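Local coordinates for protein tRNA-5-methyluridine(54) 2-sulfurtransferase (Pyrococcus horikoshii, PDB 3VRH) that catalyses the ATP-dependent 2-thiolation of 5-methyluridine at position 54 in the T loop of tRNAs, a modification that stabilises them against heat, at residues A[10-15]-A[204-209]; A[106-111]-A[140-145]; A[121-124]-A[129-132]; A[163-168]-A[233-238]. All coordinates share one frame; numbering follows the deposited sequence.

Contact 1. Residues A[10-15]-A[204-209]; sequences AYIKIH and VVAYAL
Y11 reaches from the N-terminal zinc-binding module to helix 201-211 and donates its phenol proton to a main-chain carbonyl, with 2.9 Å from Y11 OH to A206 O. The acceptor lies at the ring edge, in its plane, and the hydroxyl in turn sits in the carbonyl plane on a lone pair of the oxygen, at a C=O...donor angle of 127°, which orients the hydroxyl toward the carbonyl. A chi1 of 171° turns the Y11 ring opposite its own backbone N and extends it to the helix, where the hydroxyl also passes 3.9 Å from L209 CB.

The methyl of A206 serves both neighbours: I12 CD1, at the end of a fully extended side chain, touches A206 CB at 3.7 Å, and Y11 CE2 lies 4.1 Å from the same carbon. Y11 and I12 both lie opposite L21 in a classic beta bulge, consistent with both turning toward the helix.

The zinc held by C3, C6, C22 and H25 is about 8 Å from the Y11 side chain. F26 of helix 23-40 touches both I12 and A206, and on helix 201-211 Y207 turns away from the strand toward V62 and V66 of helix 58-69.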
loop_
_atom_site.group_PDB
_atom_site.type_symbol
_atom_site.label_atom_id
_atom_site.label_comp_id
_atom_site.label_asym_id
_atom_site.label_seq_id
_atom_site.Cartn_x
_atom_site.Cartn_y
_atom_site.Cartn_z
ATOM N N ALA A 10 -1.544 36.553 -1.095
ATOM C CA ALA A 10 -1.292 35.143 -1.364
ATOM C C ALA A 10 -2.566 34.475 -1.859
ATOM O O ALA A 10 -3.644 34.715 -1.330
ATOM C CB ALA A 10 -0.779 34.456 -0.112
ATOM N N TYR A 11 -2.452 33.650 -2.887
ATOM C CA TYR A 11 -3.614 32.932 -3.390
ATOM C C TYR A 11 -3.599 31.508 -2.875
ATOM O O TYR A 11 -4.643 30.894 -2.671
ATOM C CB TYR A 11 -3.599 32.929 -4.910
ATOM C CG TYR A 11 -4.624 32.032 -5.576
ATOM C CD1 TYR A 11 -5.982 32.293 -5.457
ATOM C CD2 TYR A 11 -4.227 30.949 -6.364
ATOM C CE1 TYR A 11 -6.918 31.497 -6.080
ATOM C CE2 TYR A 11 -5.160 30.150 -7.004
ATOM C CZ TYR A 11 -6.509 30.429 -6.857
ATOM O OH TYR A 11 -7.473 29.647 -7.478
ATOM N N ILE A 12 -2.403 30.979 -2.668
ATOM C CA ILE A 12 -2.264 29.609 -2.223
ATOM C C ILE A 12 -0.897 29.402 -1.562
ATOM O O ILE A 12 0.055 30.125 -1.872
ATOM C CB ILE A 12 -2.449 28.656 -3.416
ATOM C CG1 ILE A 12 -2.450 27.189 -2.962
ATOM C CG2 ILE A 12 -1.397 28.928 -4.481
ATOM C CD1 ILE A 12 -2.766 26.215 -4.078
ATOM N N LYS A 13 -0.813 28.450 -0.634
ATOM C CA LYS A 13 0.473 28.036 -0.066
ATOM C C LYS A 13 0.992 26.775 -0.749
ATOM O O LYS A 13 0.308 25.767 -0.806
ATOM C CB LYS A 13 0.378 27.819 1.444
ATOM C CG LYS A 13 1.702 27.383 2.081
ATOM C CD LYS A 13 1.617 27.390 3.609
ATOM C CE LYS A 13 2.977 27.148 4.261
ATOM N NZ LYS A 13 3.375 25.702 4.286
ATOM N N ILE A 14 2.192 26.860 -1.307
ATOM C CA ILE A 14 2.832 25.720 -1.943
ATOM C C ILE A 14 3.791 25.128 -0.922
ATOM O O ILE A 14 4.546 25.868 -0.284
ATOM C CB ILE A 14 3.621 26.149 -3.204
ATOM C CG1 ILE A 14 2.698 26.856 -4.204
ATOM C CG2 ILE A 14 4.323 24.946 -3.847
ATOM C CD1 ILE A 14 1.498 26.028 -4.599
ATOM N N HIS A 15 3.760 23.809 -0.762
ATOM C CA HIS A 15 4.540 23.145 0.283
ATOM C C HIS A 15 5.963 22.857 -0.151
ATOM O O HIS A 15 6.903 23.011 0.634
ATOM C CB HIS A 15 3.879 21.829 0.712
ATOM C CG HIS A 15 2.413 21.948 0.989
ATOM N ND1 HIS A 15 1.904 22.786 1.960
ATOM C CD2 HIS A 15 1.345 21.330 0.426
ATOM C CE1 HIS A 15 0.585 22.680 1.980
ATOM N NE2 HIS A 15 0.221 21.798 1.064
ATOM N N VAL A 204 -4.300 21.335 -9.025
ATOM C CA VAL A 204 -5.171 21.303 -10.193
ATOM C C VAL A 204 -6.456 22.082 -9.940
ATOM O O VAL A 204 -6.824 22.960 -10.738
ATOM C CB VAL A 204 -5.488 19.872 -10.645
ATOM C CG1 VAL A 204 -6.513 19.882 -11.764
ATOM C CG2 VAL A 204 -4.207 19.157 -11.087
ATOM N N VAL A 205 -7.129 21.778 -8.831
ATOM C CA VAL A 205 -8.299 22.561 -8.438
ATOM C C VAL A 205 -7.986 24.059 -8.423
ATOM O O VAL A 205 -8.706 24.859 -9.036
ATOM C CB VAL A 205 -8.865 22.138 -7.062
ATOM C CG1 VAL A 205 -9.908 23.164 -6.575
ATOM C CG2 VAL A 205 -9.484 20.749 -7.150
ATOM N N ALA A 206 -6.900 24.438 -7.761
ATOM C CA ALA A 206 -6.548 25.851 -7.687
ATOM C C ALA A 206 -6.262 26.477 -9.066
ATOM O O ALA A 206 -6.568 27.647 -9.318
ATOM C CB ALA A 206 -5.377 26.060 -6.727
ATOM N N TYR A 207 -5.687 25.695 -9.967
ATOM C CA TYR A 207 -5.353 26.229 -11.271
ATOM C C TYR A 207 -6.599 26.475 -12.113
ATOM O O TYR A 207 -6.752 27.548 -12.687
ATOM C CB TYR A 207 -4.378 25.319 -12.007
ATOM C CG TYR A 207 -3.864 25.939 -13.282
ATOM C CD1 TYR A 207 -4.510 25.722 -14.491
ATOM C CD2 TYR A 207 -2.749 26.762 -13.272
ATOM C CE1 TYR A 207 -4.046 26.302 -15.672
ATOM C CE2 TYR A 207 -2.275 27.345 -14.438
ATOM C CZ TYR A 207 -2.924 27.108 -15.638
ATOM O OH TYR A 207 -2.462 27.682 -16.806
ATOM N N ALA A 208 -7.479 25.481 -12.192
ATOM C CA ALA A 208 -8.745 25.616 -12.906
ATOM C C ALA A 208 -9.520 26.853 -12.477
ATOM O O ALA A 208 -10.055 27.582 -13.295
ATOM C CB ALA A 208 -9.604 24.393 -12.696
ATOM N N LEU A 209 -9.593 27.072 -11.178
ATOM C CA LEU A 209 -10.365 28.181 -10.652
ATOM C C LEU A 209 -9.673 29.484 -11.006
ATOM O O LEU A 209 -10.332 30.474 -11.303
ATOM C CB LEU A 209 -10.549 28.024 -9.139
ATOM C CG LEU A 209 -11.162 26.638 -8.847
ATOM C CD1 LEU A 209 -11.459 26.385 -7.358
ATOM C CD2 LEU A 209 -12.407 26.389 -9.735
#

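Contact 2. Residues A[106-111]-A[140-145]; sequences HIVRIK and NKFAYD
The PP-loop ATPase domain is an alpha/beta fold around a mostly parallel sheet, and here H106 and V108 of its edge strand 105-109 meet F142 of helix 127-145, which packs on the sheet and leads on to strand 150-152. H106 and V108, two residues apart, present their side chains on the same side of the strand, and the phenyl ring of F142 lies against both. Its CZ does most of the touching, 3.5 Å from H106 CB and 3.6 Å from H106 CG. Imidazole and phenyl are inclined at 48° with centroids 5.3 Å apart, and the two side chains cross at about a right angle. V108 CG2 adds a looser contact to F142 CD2 at 4.2 Å. With CG opposite the backbone N (chi1 -174°), F142 extends from the helix to the sheet. H106 NE2 is hydrogen-bonded to E75.

Within the helix, K141 and D145, one turn apart, form a salt bridge of 2.9 Å between NZ and OD2 on the syn side of the carboxylate, and K141 has a second acidic partner in E295.

V108 lies about 5 Å from the ATP-binding residue I79, side chain to side chain. F142 also packs on L77 of strand 73-80 and L51 of strand 49-53, so helix 127-145 spans the neighbouring strands of the sheet, and F298 touches the ring too.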
loop_
_atom_site.group_PDB
_atom_site.type_symbol
_atom_site.label_atom_id
_atom_site.label_comp_id
_atom_site.label_asym_id
_atom_site.label_seq_id
_atom_site.Cartn_x
_atom_site.Cartn_y
_atom_site.Cartn_z
ATOM N N HIS A 106 -13.365 17.334 -30.899
ATOM C CA HIS A 106 -14.054 16.269 -31.614
ATOM C C HIS A 106 -14.945 15.550 -30.628
ATOM O O HIS A 106 -14.578 15.385 -29.454
ATOM C CB HIS A 106 -13.042 15.291 -32.185
ATOM C CG HIS A 106 -11.930 15.952 -32.940
ATOM N ND1 HIS A 106 -12.072 16.385 -34.240
ATOM C CD2 HIS A 106 -10.659 16.257 -32.578
ATOM C CE1 HIS A 106 -10.936 16.928 -34.648
ATOM N NE2 HIS A 106 -10.064 16.864 -33.656
ATOM N N ILE A 107 -16.111 15.118 -31.090
ATOM C CA ILE A 107 -17.015 14.403 -30.209
ATOM C C ILE A 107 -17.420 13.045 -30.756
ATOM O O ILE A 107 -17.828 12.929 -31.921
ATOM C CB ILE A 107 -18.280 15.222 -29.910
ATOM C CG1 ILE A 107 -17.897 16.612 -29.401
ATOM C CG2 ILE A 107 -19.172 14.471 -28.897
ATOM C CD1 ILE A 107 -19.029 17.617 -29.425
ATOM N N VAL A 108 -17.287 12.030 -29.900
ATOM C CA VAL A 108 -17.819 10.701 -30.142
ATOM C C VAL A 108 -18.913 10.381 -29.128
ATOM O O VAL A 108 -18.678 10.388 -27.904
ATOM C CB VAL A 108 -16.723 9.625 -30.031
ATOM C CG1 VAL A 108 -17.313 8.226 -30.216
ATOM C CG2 VAL A 108 -15.631 9.880 -31.050
ATOM N N ARG A 109 -20.106 10.097 -29.631
ATOM C CA ARG A 109 -21.226 9.745 -28.783
ATOM C C ARG A 109 -21.376 8.229 -28.777
ATOM O O ARG A 109 -21.737 7.624 -29.776
ATOM C CB ARG A 109 -22.497 10.417 -29.284
ATOM C CG ARG A 109 -22.381 11.921 -29.406
ATOM C CD ARG A 109 -23.530 12.603 -28.696
ATOM N NE ARG A 109 -23.446 14.062 -28.732
ATOM C CZ ARG A 109 -24.386 14.853 -29.257
ATOM N NH1 ARG A 109 -25.480 14.324 -29.795
ATOM N NH2 ARG A 109 -24.238 16.177 -29.254
ATOM N N ILE A 110 -21.071 7.614 -27.642
ATOM C CA ILE A 110 -21.080 6.161 -27.528
ATOM C C ILE A 110 -22.437 5.569 -27.899
ATOM O O ILE A 110 -22.505 4.569 -28.609
ATOM C CB ILE A 110 -20.669 5.736 -26.116
ATOM C CG1 ILE A 110 -19.139 5.806 -25.987
ATOM C CG2 ILE A 110 -21.189 4.362 -25.795
ATOM C CD1 ILE A 110 -18.629 5.515 -24.562
ATOM N N LYS A 111 -23.505 6.213 -27.436
ATOM C CA LYS A 111 -24.874 5.765 -27.693
ATOM C C LYS A 111 -25.213 5.821 -29.181
ATOM O O LYS A 111 -25.961 4.991 -29.679
ATOM C CB LYS A 111 -25.864 6.643 -26.928
ATOM C CG LYS A 111 -27.080 5.907 -26.370
ATOM C CD LYS A 111 -28.137 5.632 -27.420
ATOM C CE LYS A 111 -29.386 5.042 -26.771
ATOM N NZ LYS A 111 -29.775 5.789 -25.527
ATOM N N ASN A 140 -7.875 5.592 -28.078
ATOM C CA ASN A 140 -6.745 5.096 -28.829
ATOM C C ASN A 140 -7.038 4.941 -30.316
ATOM O O ASN A 140 -6.240 5.351 -31.129
ATOM C CB ASN A 140 -6.207 3.792 -28.241
ATOM C CG ASN A 140 -4.998 3.279 -29.007
ATOM O OD1 ASN A 140 -3.906 3.832 -28.920
ATOM N ND2 ASN A 140 -5.198 2.226 -29.760
ATOM N N LYS A 141 -8.174 4.351 -30.671
ATOM C CA LYS A 141 -8.486 4.177 -32.087
ATOM C C LYS A 141 -8.738 5.507 -32.803
ATOM O O LYS A 141 -8.447 5.631 -33.991
ATOM C CB LYS A 141 -9.658 3.215 -32.315
ATOM C CG LYS A 141 -9.812 2.822 -33.789
ATOM C CD LYS A 141 -10.683 1.596 -34.001
ATOM C CE LYS A 141 -10.425 0.996 -35.383
ATOM N NZ LYS A 141 -10.350 2.066 -36.437
ATOM N N PHE A 142 -9.248 6.500 -32.075
ATOM C CA PHE A 142 -9.463 7.830 -32.636
ATOM C C PHE A 142 -8.133 8.508 -32.877
ATOM O O PHE A 142 -7.936 9.168 -33.894
ATOM C CB PHE A 142 -10.318 8.707 -31.710
ATOM C CG PHE A 142 -10.673 10.037 -32.310
ATOM C CD1 PHE A 142 -9.797 11.108 -32.231
ATOM C CD2 PHE A 142 -11.876 10.206 -32.985
ATOM C CE1 PHE A 142 -10.116 12.320 -32.799
ATOM C CE2 PHE A 142 -12.194 11.418 -33.546
ATOM C CZ PHE A 142 -11.311 12.472 -33.453
ATOM N N ALA A 143 -7.225 8.368 -31.916
ATOM C CA ALA A 143 -5.894 8.938 -32.059
ATOM C C ALA A 143 -5.193 8.283 -33.240
ATOM O O ALA A 143 -4.499 8.939 -34.009
ATOM C CB ALA A 143 -5.079 8.713 -30.788
ATOM N N TYR A 144 -5.395 6.982 -33.369
ATOM C CA TYR A 144 -4.698 6.193 -34.373
ATOM C C TYR A 144 -5.221 6.510 -35.773
ATOM O O TYR A 144 -4.447 6.882 -36.657
ATOM C CB TYR A 144 -4.830 4.701 -34.056
ATOM C CG TYR A 144 -4.434 3.790 -35.194
ATOM C CD1 TYR A 144 -3.114 3.707 -35.617
ATOM C CD2 TYR A 144 -5.388 3.005 -35.847
ATOM C CE1 TYR A 144 -2.750 2.876 -36.670
ATOM C CE2 TYR A 144 -5.036 2.167 -36.897
ATOM C CZ TYR A 144 -3.715 2.105 -37.302
ATOM O OH TYR A 144 -3.365 1.275 -38.344
ATOM N N ASP A 145 -6.534 6.368 -35.943
ATOM C CA ASP A 145 -7.223 6.663 -37.196
ATOM C C ASP A 145 -6.919 8.035 -37.756
ATOM O O ASP A 145 -6.927 8.223 -38.970
ATOM C CB ASP A 145 -8.735 6.566 -37.007
ATOM C CG ASP A 145 -9.214 5.147 -36.923
ATOM O OD1 ASP A 145 -8.396 4.239 -37.161
ATOM O OD2 ASP A 145 -10.408 4.933 -36.632
#

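Contact 3. Residues A[121-124]-A[129-132]; sequences VKTR and SYCG
Apolar contact comes first: V121 and T123 both lean on the phenol of Y130, each sliding past it in the opposite direction. V121 CG2 lies 3.8 Å from Y130 CE1. On the same side of the ring but at its other edge carbon, T123 CG2 lies 3.7 Å from Y130 CE2. Both methyls approach obliquely. Y130 reaches them with chi1 67°, CG between its backbone N and carbonyl carbon, while T123 keeps its hydroxyl away from the phenol and bonded to R125 N.

C128 and C131 of helix 127-145 ligate, with C220, the [4Fe-4S] cluster in the loaded enzyme; no cluster is bound here. The Y130 side chain is about 8 Å from those of C128 and C220. The loop before this helix folds through an inverse gamma turn centred on K122, closed by a weak bond from T123 N to V121 O.

Polar contacts gather at the phenol oxygen. G119 N is hydrogen-bonded to Y130 OH, and a water that donates to V121 O at 2.8 Å lies in the ring plane beside that hydroxyl, its 2.4 Å separation from Y130 OH doubtfully short. F289 of helix 285-290 meets the Y130 ring and also touches V121.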
loop_
_atom_site.group_PDB
_atom_site.type_symbol
_atom_site.label_atom_id
_atom_site.label_comp_id
_atom_site.label_asym_id
_atom_site.label_seq_id
_atom_site.Cartn_x
_atom_site.Cartn_y
_atom_site.Cartn_z
ATOM N N VAL A 121 -26.478 -1.346 -21.058
ATOM C CA VAL A 121 -26.202 -2.688 -21.573
ATOM C C VAL A 121 -26.703 -3.769 -20.601
ATOM O O VAL A 121 -26.552 -3.639 -19.378
ATOM C CB VAL A 121 -24.702 -2.875 -21.859
ATOM C CG1 VAL A 121 -24.417 -4.277 -22.389
ATOM C CG2 VAL A 121 -24.221 -1.825 -22.856
ATOM N N LYS A 122 -27.310 -4.823 -21.146
ATOM C CA LYS A 122 -27.706 -5.982 -20.343
ATOM C C LYS A 122 -26.518 -6.878 -19.946
ATOM O O LYS A 122 -26.298 -7.965 -20.507
ATOM C CB LYS A 122 -28.792 -6.794 -21.053
ATOM C CG LYS A 122 -30.208 -6.367 -20.686
ATOM C CD LYS A 122 -31.248 -7.285 -21.326
ATOM C CE LYS A 122 -31.285 -7.128 -22.852
ATOM N NZ LYS A 122 -32.255 -8.057 -23.517
ATOM N N THR A 123 -25.753 -6.399 -18.974
ATOM C CA THR A 123 -24.628 -7.135 -18.421
ATOM C C THR A 123 -24.549 -6.821 -16.940
ATOM O O THR A 123 -25.054 -5.793 -16.496
ATOM C CB THR A 123 -23.303 -6.723 -19.080
ATOM O OG1 THR A 123 -22.218 -7.361 -18.400
ATOM C CG2 THR A 123 -23.112 -5.210 -19.006
ATOM N N ARG A 124 -23.927 -7.700 -16.164
ATOM C CA ARG A 124 -23.760 -7.417 -14.748
ATOM C C ARG A 124 -22.426 -6.736 -14.495
ATOM O O ARG A 124 -22.141 -6.322 -13.375
ATOM C CB ARG A 124 -23.916 -8.685 -13.895
ATOM C CG ARG A 124 -25.356 -9.178 -13.793
ATOM C CD ARG A 124 -25.416 -10.564 -13.138
ATOM N NE ARG A 124 -24.624 -11.516 -13.908
ATOM C CZ ARG A 124 -24.271 -12.726 -13.495
ATOM N NH1 ARG A 124 -24.637 -13.161 -12.295
ATOM N NH2 ARG A 124 -23.540 -13.502 -14.291
ATOM N N SER A 129 -17.097 0.139 -15.303
ATOM C CA SER A 129 -16.031 -0.781 -15.700
ATOM C C SER A 129 -15.976 -1.035 -17.217
ATOM O O SER A 129 -14.890 -0.973 -17.827
ATOM C CB SER A 129 -16.151 -2.115 -14.957
ATOM O OG SER A 129 -15.278 -3.061 -15.546
ATOM N N TYR A 130 -17.123 -1.343 -17.832
ATOM C CA TYR A 130 -17.131 -1.401 -19.287
ATOM C C TYR A 130 -17.032 0.010 -19.895
ATOM O O TYR A 130 -16.613 0.162 -21.035
ATOM C CB TYR A 130 -18.290 -2.232 -19.867
ATOM C CG TYR A 130 -19.714 -1.721 -19.690
ATOM C CD1 TYR A 130 -20.287 -0.843 -20.608
ATOM C CD2 TYR A 130 -20.504 -2.177 -18.647
ATOM C CE1 TYR A 130 -21.598 -0.417 -20.467
ATOM C CE2 TYR A 130 -21.802 -1.758 -18.494
ATOM C CZ TYR A 130 -22.353 -0.882 -19.399
ATOM O OH TYR A 130 -23.666 -0.470 -19.223
ATOM N N CYS A 131 -17.376 1.028 -19.106
ATOM C CA CYS A 131 -17.151 2.413 -19.509
ATOM C C CYS A 131 -15.674 2.661 -19.747
ATOM O O CYS A 131 -15.297 3.237 -20.772
ATOM C CB CYS A 131 -17.678 3.402 -18.461
ATOM S SG CYS A 131 -17.533 5.155 -18.973
ATOM N N GLY A 132 -14.847 2.219 -18.798
ATOM C CA GLY A 132 -13.399 2.362 -18.874
ATOM C C GLY A 132 -12.793 1.671 -20.087
ATOM O O GLY A 132 -11.980 2.275 -20.811
HETATM O O HOH W 1 -25.320 -1.617 -17.905
#

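Contact 4. Residues A[163-168]-A[233-238]; sequences FLLNNI and GVLNEL
L165 of helix 157-169 carries the apolar contact with helix 228-241 through a single methyl, CD2, which meets two consecutive residues. It lies 4.0 Å from V234 CG1 and 4.0 Å from L235 CG, with L235 CD2 only slightly farther from it, at 4.1 Å. The directions of approach differ: L165 crosses V234 at about a right angle, whereas L165 and L235 slide past each other in opposite directions. A chi1 of 180° extends the L165 side chain toward the other helix. V234 likewise places CG1 opposite its backbone N, and this is the branch that touches L165. All three residues are buried, and the closest CA atoms, of L165 and L235, are 8.7 Å apart.

Polar interactions lie beside this interface, not across it. The main chains are held by ordinary helical bonds, such as E237 N to G233 O at 2.8 Å. N167 OD1 is bonded to N172, and N236 OD1 to K246.

A third kind of contact comes from the homodimer. V234 packs on E237 of the second subunit, I168 meets I168 of that subunit, and the two E237 carboxylates approach each other, which might favour protonation of one of them.

Within the chain, M231 also touches L165, and L235 reaches A161 and S162 one turn earlier. L164 and I168 pack on L176 of helix 173-177 and F249 of helix 245-256, placing the pair inside a helical cluster at the subunit interface.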
loop_
_atom_site.group_PDB
_atom_site.type_symbol
_atom_site.label_atom_id
_atom_site.label_comp_id
_atom_site.label_asym_id
_atom_site.label_seq_id
_atom_site.Cartn_x
_atom_site.Cartn_y
_atom_site.Cartn_z
ATOM N N PHE A 163 -4.237 5.145 -7.325
ATOM C CA PHE A 163 -4.212 4.005 -8.233
ATOM C C PHE A 163 -3.175 3.006 -7.749
ATOM O O PHE A 163 -3.449 1.811 -7.695
ATOM C CB PHE A 163 -3.958 4.473 -9.685
ATOM C CG PHE A 163 -3.177 3.486 -10.554
ATOM C CD1 PHE A 163 -3.837 2.664 -11.468
ATOM C CD2 PHE A 163 -1.779 3.430 -10.501
ATOM C CE1 PHE A 163 -3.112 1.773 -12.283
ATOM C CE2 PHE A 163 -1.056 2.534 -11.291
ATOM C CZ PHE A 163 -1.723 1.708 -12.183
ATOM N N LEU A 164 -1.986 3.501 -7.394
ATOM C CA LEU A 164 -0.944 2.638 -6.830
ATOM C C LEU A 164 -1.394 1.909 -5.552
ATOM O O LEU A 164 -1.228 0.718 -5.446
ATOM C CB LEU A 164 0.348 3.396 -6.544
ATOM C CG LEU A 164 1.250 3.694 -7.742
ATOM C CD1 LEU A 164 2.457 4.523 -7.312
ATOM C CD2 LEU A 164 1.687 2.404 -8.414
ATOM N N LEU A 165 -1.954 2.637 -4.597
ATOM C CA LEU A 165 -2.371 2.038 -3.325
ATOM C C LEU A 165 -3.466 0.997 -3.554
ATOM O O LEU A 165 -3.429 -0.101 -3.011
ATOM C CB LEU A 165 -2.868 3.123 -2.369
ATOM C CG LEU A 165 -3.330 2.618 -1.006
ATOM C CD1 LEU A 165 -2.175 1.887 -0.306
ATOM C CD2 LEU A 165 -3.852 3.760 -0.152
ATOM N N ASN A 166 -4.422 1.348 -4.402
ATOM C CA ASN A 166 -5.507 0.446 -4.741
ATOM C C ASN A 166 -4.980 -0.846 -5.332
ATOM O O ASN A 166 -5.306 -1.939 -4.862
ATOM C CB ASN A 166 -6.464 1.129 -5.713
ATOM C CG ASN A 166 -7.590 0.229 -6.145
ATOM O OD1 ASN A 166 -8.604 0.105 -5.451
ATOM N ND2 ASN A 166 -7.421 -0.415 -7.297
ATOM N N ASN A 167 -4.136 -0.730 -6.344
ATOM C CA ASN A 167 -3.638 -1.922 -7.014
ATOM C C ASN A 167 -2.719 -2.781 -6.147
ATOM O O ASN A 167 -2.603 -3.976 -6.373
ATOM C CB ASN A 167 -2.981 -1.570 -8.347
ATOM C CG ASN A 167 -4.003 -1.223 -9.418
ATOM O OD1 ASN A 167 -4.930 -1.982 -9.680
ATOM N ND2 ASN A 167 -3.850 -0.064 -10.018
ATOM N N ILE A 168 -2.090 -2.175 -5.149
ATOM C CA ILE A 168 -1.250 -2.924 -4.222
ATOM C C ILE A 168 -2.082 -3.678 -3.188
ATOM O O ILE A 168 -1.776 -4.816 -2.846
ATOM C CB ILE A 168 -0.248 -1.998 -3.533
ATOM C CG1 ILE A 168 0.910 -1.723 -4.476
ATOM C CG2 ILE A 168 0.293 -2.612 -2.260
ATOM C CD1 ILE A 168 1.517 -0.378 -4.289
ATOM N N GLY A 233 -8.540 9.639 0.292
ATOM C CA GLY A 233 -8.820 10.112 1.644
ATOM C C GLY A 233 -7.831 9.560 2.650
ATOM O O GLY A 233 -7.313 10.271 3.515
ATOM N N VAL A 234 -7.572 8.268 2.523
ATOM C CA VAL A 234 -6.511 7.608 3.272
ATOM C C VAL A 234 -5.163 8.303 3.045
ATOM O O VAL A 234 -4.442 8.614 3.995
ATOM C CB VAL A 234 -6.403 6.141 2.837
ATOM C CG1 VAL A 234 -5.073 5.565 3.216
ATOM C CG2 VAL A 234 -7.533 5.333 3.437
ATOM N N LEU A 235 -4.835 8.559 1.781
ATOM C CA LEU A 235 -3.549 9.163 1.449
ATOM C C LEU A 235 -3.466 10.602 1.941
ATOM O O LEU A 235 -2.405 11.057 2.356
ATOM C CB LEU A 235 -3.288 9.093 -0.055
ATOM C CG LEU A 235 -3.056 7.686 -0.595
ATOM C CD1 LEU A 235 -3.204 7.689 -2.095
ATOM C CD2 LEU A 235 -1.677 7.218 -0.212
ATOM N N ASN A 236 -4.587 11.317 1.880
ATOM C CA ASN A 236 -4.661 12.665 2.430
ATOM C C ASN A 236 -4.490 12.635 3.942
ATOM O O ASN A 236 -3.820 13.497 4.509
ATOM C CB ASN A 236 -5.979 13.354 2.059
ATOM C CG ASN A 236 -6.081 13.662 0.568
ATOM O OD1 ASN A 236 -5.097 13.574 -0.166
ATOM N ND2 ASN A 236 -7.282 14.031 0.119
ATOM N N GLU A 237 -5.099 11.634 4.581
ATOM C CA GLU A 237 -4.918 11.417 6.018
ATOM C C GLU A 237 -3.440 11.256 6.341
ATOM O O GLU A 237 -2.894 12.024 7.130
ATOM C CB GLU A 237 -5.706 10.199 6.517
ATOM C CG GLU A 237 -5.702 10.056 8.050
ATOM C CD GLU A 237 -5.736 8.602 8.527
ATOM O OE1 GLU A 237 -6.415 7.778 7.869
ATOM O OE2 GLU A 237 -5.078 8.284 9.551
ATOM N N LEU A 238 -2.795 10.276 5.708
ATOM C CA LEU A 238 -1.358 10.042 5.879
ATOM C C LEU A 238 -0.479 11.257 5.565
ATOM O O LEU A 238 0.511 11.515 6.265
ATOM C CB LEU A 238 -0.902 8.849 5.036
ATOM C CG LEU A 238 -1.462 7.510 5.480
ATOM C CD1 LEU A 238 -0.925 6.405 4.603
ATOM C CD2 LEU A 238 -1.101 7.253 6.940
#

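In the fold
Contacts 2 and 3 share helix 127-145 in the PP-loop domain, their centres about 18 Å apart: one joins the later part of that helix to the edge strand of the six-stranded sheet, the other packs on its cluster-binding start. Contact 1 lies beyond the centre of the chain from both, about 33 and 36 Å away between centres, and joins the N-terminal zinc module to the domain. Along the chain it encloses contacts 2 and 3, with 3 lying within 2. Contact 4 follows them and alternates with contact 1, their centres about 22 Å apart. The contacts thus sample the zinc module, ATPase core, cluster region and dimer interface, and do not touch one another.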